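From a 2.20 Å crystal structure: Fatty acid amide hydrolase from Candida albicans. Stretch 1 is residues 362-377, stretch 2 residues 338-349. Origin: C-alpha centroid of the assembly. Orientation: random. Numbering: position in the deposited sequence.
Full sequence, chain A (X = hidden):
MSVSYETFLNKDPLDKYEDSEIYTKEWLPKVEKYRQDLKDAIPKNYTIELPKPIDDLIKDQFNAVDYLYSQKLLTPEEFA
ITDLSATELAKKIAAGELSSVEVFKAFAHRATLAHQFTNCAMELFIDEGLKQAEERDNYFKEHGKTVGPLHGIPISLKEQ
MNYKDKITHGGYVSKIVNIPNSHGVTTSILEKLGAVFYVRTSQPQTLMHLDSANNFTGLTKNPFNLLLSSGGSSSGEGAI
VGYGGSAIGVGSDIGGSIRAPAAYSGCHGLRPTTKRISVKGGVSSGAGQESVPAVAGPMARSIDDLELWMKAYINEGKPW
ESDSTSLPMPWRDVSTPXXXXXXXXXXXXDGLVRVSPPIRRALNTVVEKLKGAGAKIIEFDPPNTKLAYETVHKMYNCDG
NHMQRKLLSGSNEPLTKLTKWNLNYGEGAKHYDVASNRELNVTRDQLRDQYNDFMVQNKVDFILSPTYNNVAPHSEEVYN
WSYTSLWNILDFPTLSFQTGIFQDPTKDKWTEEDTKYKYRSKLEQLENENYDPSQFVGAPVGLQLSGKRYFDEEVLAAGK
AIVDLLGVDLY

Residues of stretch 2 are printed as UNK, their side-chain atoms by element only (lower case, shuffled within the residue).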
# COMPACT_ATOMS: atom_id res chain seq x y z
N ALA A 362 16.66 8.57 31.12
CA ALA A 362 16.57 7.19 30.65
C ALA A 362 17.16 7.04 29.25
O ALA A 362 17.87 6.06 28.97
CB ALA A 362 15.12 6.72 30.69
N LEU A 363 16.87 7.98 28.35
CA LEU A 363 17.49 7.94 27.03
C LEU A 363 19.02 7.96 27.15
O LEU A 363 19.71 7.13 26.56
CB LEU A 363 16.98 9.12 26.20
CG LEU A 363 17.45 9.15 24.75
CD1 LEU A 363 17.27 7.78 24.10
CD2 LEU A 363 16.69 10.23 23.98
N ASN A 364 19.55 8.88 27.95
CA ASN A 364 21.00 8.98 28.12
C ASN A 364 21.59 7.70 28.70
O ASN A 364 22.67 7.26 28.29
CB ASN A 364 21.34 10.18 29.00
CG ASN A 364 22.82 10.44 29.04
OD1 ASN A 364 23.43 10.76 28.03
ND2 ASN A 364 23.42 10.28 30.21
N THR A 365 20.90 7.09 29.67
CA THR A 365 21.42 5.85 30.26
C THR A 365 21.44 4.73 29.23
O THR A 365 22.38 3.92 29.19
CB THR A 365 20.59 5.45 31.49
OG1 THR A 365 20.71 6.46 32.50
CG2 THR A 365 21.07 4.13 32.07
N VAL A 366 20.42 4.67 28.36
CA VAL A 366 20.36 3.57 27.39
C VAL A 366 21.43 3.74 26.32
O VAL A 366 22.09 2.78 25.92
CB VAL A 366 18.94 3.46 26.80
CG1 VAL A 366 18.92 2.57 25.54
CG2 VAL A 366 17.98 2.91 27.85
N VAL A 367 21.64 4.98 25.86
CA VAL A 367 22.69 5.24 24.88
C VAL A 367 24.05 4.83 25.43
O VAL A 367 24.87 4.22 24.72
CB VAL A 367 22.67 6.72 24.45
CG1 VAL A 367 23.94 7.07 23.69
CG2 VAL A 367 21.43 7.03 23.59
N GLU A 368 24.32 5.14 26.70
CA GLU A 368 25.64 4.82 27.24
C GLU A 368 25.82 3.32 27.39
O GLU A 368 26.90 2.78 27.11
CB GLU A 368 25.85 5.56 28.56
CG GLU A 368 26.06 7.07 28.37
CD GLU A 368 27.34 7.42 27.59
OE1 GLU A 368 27.27 8.17 26.58
OE2 GLU A 368 28.43 6.93 27.98
N LYS A 369 24.76 2.62 27.77
CA LYS A 369 24.79 1.16 27.81
C LYS A 369 25.04 0.56 26.42
O LYS A 369 25.77 -0.43 26.29
CB LYS A 369 23.48 0.69 28.39
CG LYS A 369 23.54 -0.65 29.03
CD LYS A 369 23.99 -0.54 30.51
CE LYS A 369 24.21 -1.91 31.15
NZ LYS A 369 25.20 -2.70 30.33
N LEU A 370 24.43 1.12 25.38
CA LEU A 370 24.65 0.63 24.02
C LEU A 370 26.07 0.90 23.57
O LEU A 370 26.72 0.05 22.95
CB LEU A 370 23.67 1.30 23.04
CG LEU A 370 22.20 0.91 23.07
CD1 LEU A 370 21.44 1.79 22.09
CD2 LEU A 370 22.04 -0.58 22.74
N LYS A 371 26.55 2.12 23.82
CA LYS A 371 27.93 2.47 23.49
C LYS A 371 28.90 1.52 24.18
O LYS A 371 29.84 1.02 23.56
CB LYS A 371 28.18 3.91 23.90
CG LYS A 371 28.93 4.73 22.91
CD LYS A 371 29.06 6.16 23.39
CE LYS A 371 27.71 6.83 23.43
NZ LYS A 371 27.77 8.26 23.81
N GLY A 372 28.64 1.22 25.46
CA GLY A 372 29.51 0.33 26.20
C GLY A 372 29.52 -1.09 25.66
O GLY A 372 30.53 -1.79 25.77
N ALA A 373 28.41 -1.53 25.06
CA ALA A 373 28.40 -2.87 24.47
C ALA A 373 28.93 -2.89 23.05
O ALA A 373 28.89 -3.95 22.40
CB ALA A 373 26.99 -3.45 24.53
N GLY A 374 29.43 -1.76 22.54
CA GLY A 374 30.08 -1.72 21.24
C GLY A 374 29.27 -1.21 20.05
O GLY A 374 29.72 -1.38 18.91
N ALA A 375 28.12 -0.57 20.27
CA ALA A 375 27.31 -0.12 19.14
C ALA A 375 27.81 1.22 18.61
O ALA A 375 28.19 2.11 19.37
CB ALA A 375 25.84 0.01 19.55
N LYS A 376 27.80 1.35 17.29
CA LYS A 376 28.02 2.65 16.67
C LYS A 376 26.76 3.49 16.84
O LYS A 376 25.68 3.12 16.34
CB LYS A 376 28.38 2.48 15.19
CG LYS A 376 28.73 3.77 14.45
CD LYS A 376 28.74 3.51 12.94
CE LYS A 376 29.59 4.50 12.14
NZ LYS A 376 29.08 5.91 12.16
N ILE A 377 26.86 4.60 17.56
CA ILE A 377 25.73 5.51 17.74
C ILE A 377 26.00 6.78 16.95
O ILE A 377 27.14 7.24 16.84
CB ILE A 377 25.44 5.83 19.22
CG1 ILE A 377 26.47 6.78 19.78
CG2 ILE A 377 25.34 4.56 20.08
CD1 ILE A 377 25.86 7.83 20.67
N UNK A 338 24.16 -9.16 17.62
CA UNK A 338 25.01 -8.69 18.70
C UNK A 338 24.97 -7.17 18.73
O UNK A 338 24.97 -6.52 17.69
c UNK A 338 26.58 -10.60 18.02
c UNK A 338 28.24 -12.15 16.95
c UNK A 338 28.03 -11.05 17.98
c UNK A 338 26.45 -9.16 18.50
n UNK A 338 29.62 -12.71 17.00
N UNK A 339 24.92 -6.60 19.94
CA UNK A 339 24.85 -5.15 20.09
C UNK A 339 25.97 -4.48 19.32
O UNK A 339 25.78 -3.42 18.71
c UNK A 339 24.88 -4.75 21.58
c UNK A 339 22.35 -4.72 21.93
c UNK A 339 23.68 -5.34 22.32
c UNK A 339 24.86 -3.24 21.70
N UNK A 340 27.16 -5.10 19.31
CA UNK A 340 28.30 -4.54 18.60
C UNK A 340 28.15 -4.52 17.09
O UNK A 340 28.98 -3.90 16.42
N UNK A 341 27.13 -5.17 16.55
CA UNK A 341 26.85 -5.14 15.12
C UNK A 341 25.89 -4.02 14.71
O UNK A 341 25.70 -3.83 13.50
c UNK A 341 27.31 -7.62 14.72
c UNK A 341 26.28 -6.49 14.67
o UNK A 341 28.50 -7.36 14.42
o UNK A 341 26.93 -8.77 15.07
N UNK A 342 25.31 -3.28 15.66
CA UNK A 342 24.23 -2.34 15.38
C UNK A 342 24.74 -0.91 15.23
O UNK A 342 25.64 -0.48 15.96
c UNK A 342 23.18 -2.37 16.50
c UNK A 342 21.94 -3.69 18.24
c UNK A 342 22.51 -3.70 16.84
c UNK A 342 21.42 -4.05 15.85
N UNK A 343 24.15 -0.18 14.29
CA UNK A 343 24.31 1.27 14.19
C UNK A 343 22.98 1.92 14.56
O UNK A 343 21.95 1.62 13.94
o UNK A 343 25.99 1.03 12.48
c UNK A 343 24.95 3.20 12.70
c UNK A 343 24.76 1.68 12.79
N UNK A 344 22.98 2.78 15.57
CA UNK A 344 21.75 3.35 16.11
C UNK A 344 21.84 4.88 16.06
O UNK A 344 22.75 5.47 16.66
c UNK A 344 21.48 2.87 17.55
c UNK A 344 20.10 3.34 18.00
c UNK A 344 21.56 1.36 17.64
N UNK A 345 20.90 5.51 15.36
CA UNK A 345 20.75 6.95 15.40
C UNK A 345 19.84 7.35 16.56
O UNK A 345 18.81 6.71 16.81
c UNK A 345 20.20 7.47 14.07
N UNK A 346 20.23 8.39 17.29
CA UNK A 346 19.56 8.78 18.52
C UNK A 346 18.86 10.11 18.30
O UNK A 346 19.48 11.07 17.82
c UNK A 346 21.46 7.67 19.75
c UNK A 346 19.78 9.04 21.03
c UNK A 346 20.73 6.36 20.03
c UNK A 346 20.54 8.89 19.70
N UNK A 347 17.58 10.17 18.65
CA UNK A 347 16.85 11.43 18.69
C UNK A 347 16.75 11.84 20.15
O UNK A 347 16.02 11.21 20.93
c UNK A 347 14.30 10.92 15.77
c UNK A 347 15.47 11.31 18.03
c UNK A 347 15.62 11.12 16.51
c UNK A 347 14.60 12.54 18.31
N UNK A 348 17.51 12.86 20.55
CA UNK A 348 17.41 13.40 21.91
C UNK A 348 16.29 14.42 22.05
O UNK A 348 15.84 14.67 23.18
c UNK A 348 22.31 11.29 24.11
c UNK A 348 20.37 12.52 23.26
n UNK A 348 21.64 11.83 23.09
n UNK A 348 23.44 10.63 23.86
c UNK A 348 19.96 13.28 22.04
c UNK A 348 18.72 14.07 22.33
n UNK A 348 21.86 11.39 25.35
N UNK A 349 15.86 15.02 20.94
CA UNK A 349 14.90 16.12 20.92
C UNK A 349 14.40 16.21 19.48
O UNK A 349 15.21 16.38 18.56
o UNK A 349 14.47 19.16 22.60
o UNK A 349 13.95 19.00 20.48
c UNK A 349 15.56 17.42 21.39
c UNK A 349 14.59 18.61 21.49

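Position 338 carries four carbons in a row ending in a nitrogen, an unbranched amine that leads away from stretch 1 and touches nothing there: Lys338. At 339 four carbons, forked at the first with one arm two carbons long, pack against Ala373 and Leu370. This is Ile339, whose CG2 lies 3.5 Å from Ala373 CB and 4.0 Å from Leu370 CD2, closing over the end of the helix. Position 340 has no side-chain atoms, and its backbone meets Gly374: it is Gly340, with CA 3.5 Å from Gly374 O in a CA-H...O contact. Two carbons, the second bearing two oxygens, make a carboxylate at 341, which points away from stretch 1: Asp341.

Position 342 has four carbons forked at the second, set sideways to stretch 1: Leu342. Its backbone O accepts a weak hydrogen bond from Lys376 N at 3.1 Å. At 343 the first carbon carries one oxygen and one carbon, a branched hydroxyl side chain beside that of Lys376, hence Thr343; OG1 lies 3.7 Å from Lys376 CD on the same face of the sheet. Position 344 shows three carbons forked at the first, without a longer arm, reaching toward Leu370, and is Val344. Its CG2 comes to 4.5 Å from Leu370 CD1, while its backbone N donates to Lys376 O at 2.8 Å. A single carbon at 345, turned away from the helix, gives Ala345.

Position 346 again has four carbons forked at the first, with one longer arm, and points toward stretch 1 to pack on Val367 and Leu363: Ile346. Its CG2 lies 3.6 Å from Val367 CG2 and 4.2 Å from Leu363 CD1. The same pattern recurs at 347 on a side chain that points away, so Ile347 meets stretch 1 through its backbone, with O 3.3 Å from Leu363 CD2. At 348, three carbons, a nitrogen and a carbon bearing two more nitrogens form a guanidinium that meets Asn364 and Val367: Arg348. NH1 donates to Asn364 OD1 at 3.2 Å near the plane of the group, and Val367 CG2 covers one of its faces. Position 349, two carbons with two oxygens on the second, is Asp349, beyond reach of stretch 1.

The contact joins two modes of packing. Helix 362-372 runs nearly antiparallel to strand 343-346, at 158°, and lays Leu363, Val367 and Leu370 against apolar side chains of the strand and its flanks. The helix closes in a Schellman motif at Gly374, whose positive phi suits glycine, and the chain then returns alongside stretch 2. There Lys376 and Ile377 pair in parallel with Thr343 and Val344, so one short segment adds backbone hydrogen bonding to the hydrophobic packing.

Stretch 2, residues 338-349: KIGDLTVAIIRD
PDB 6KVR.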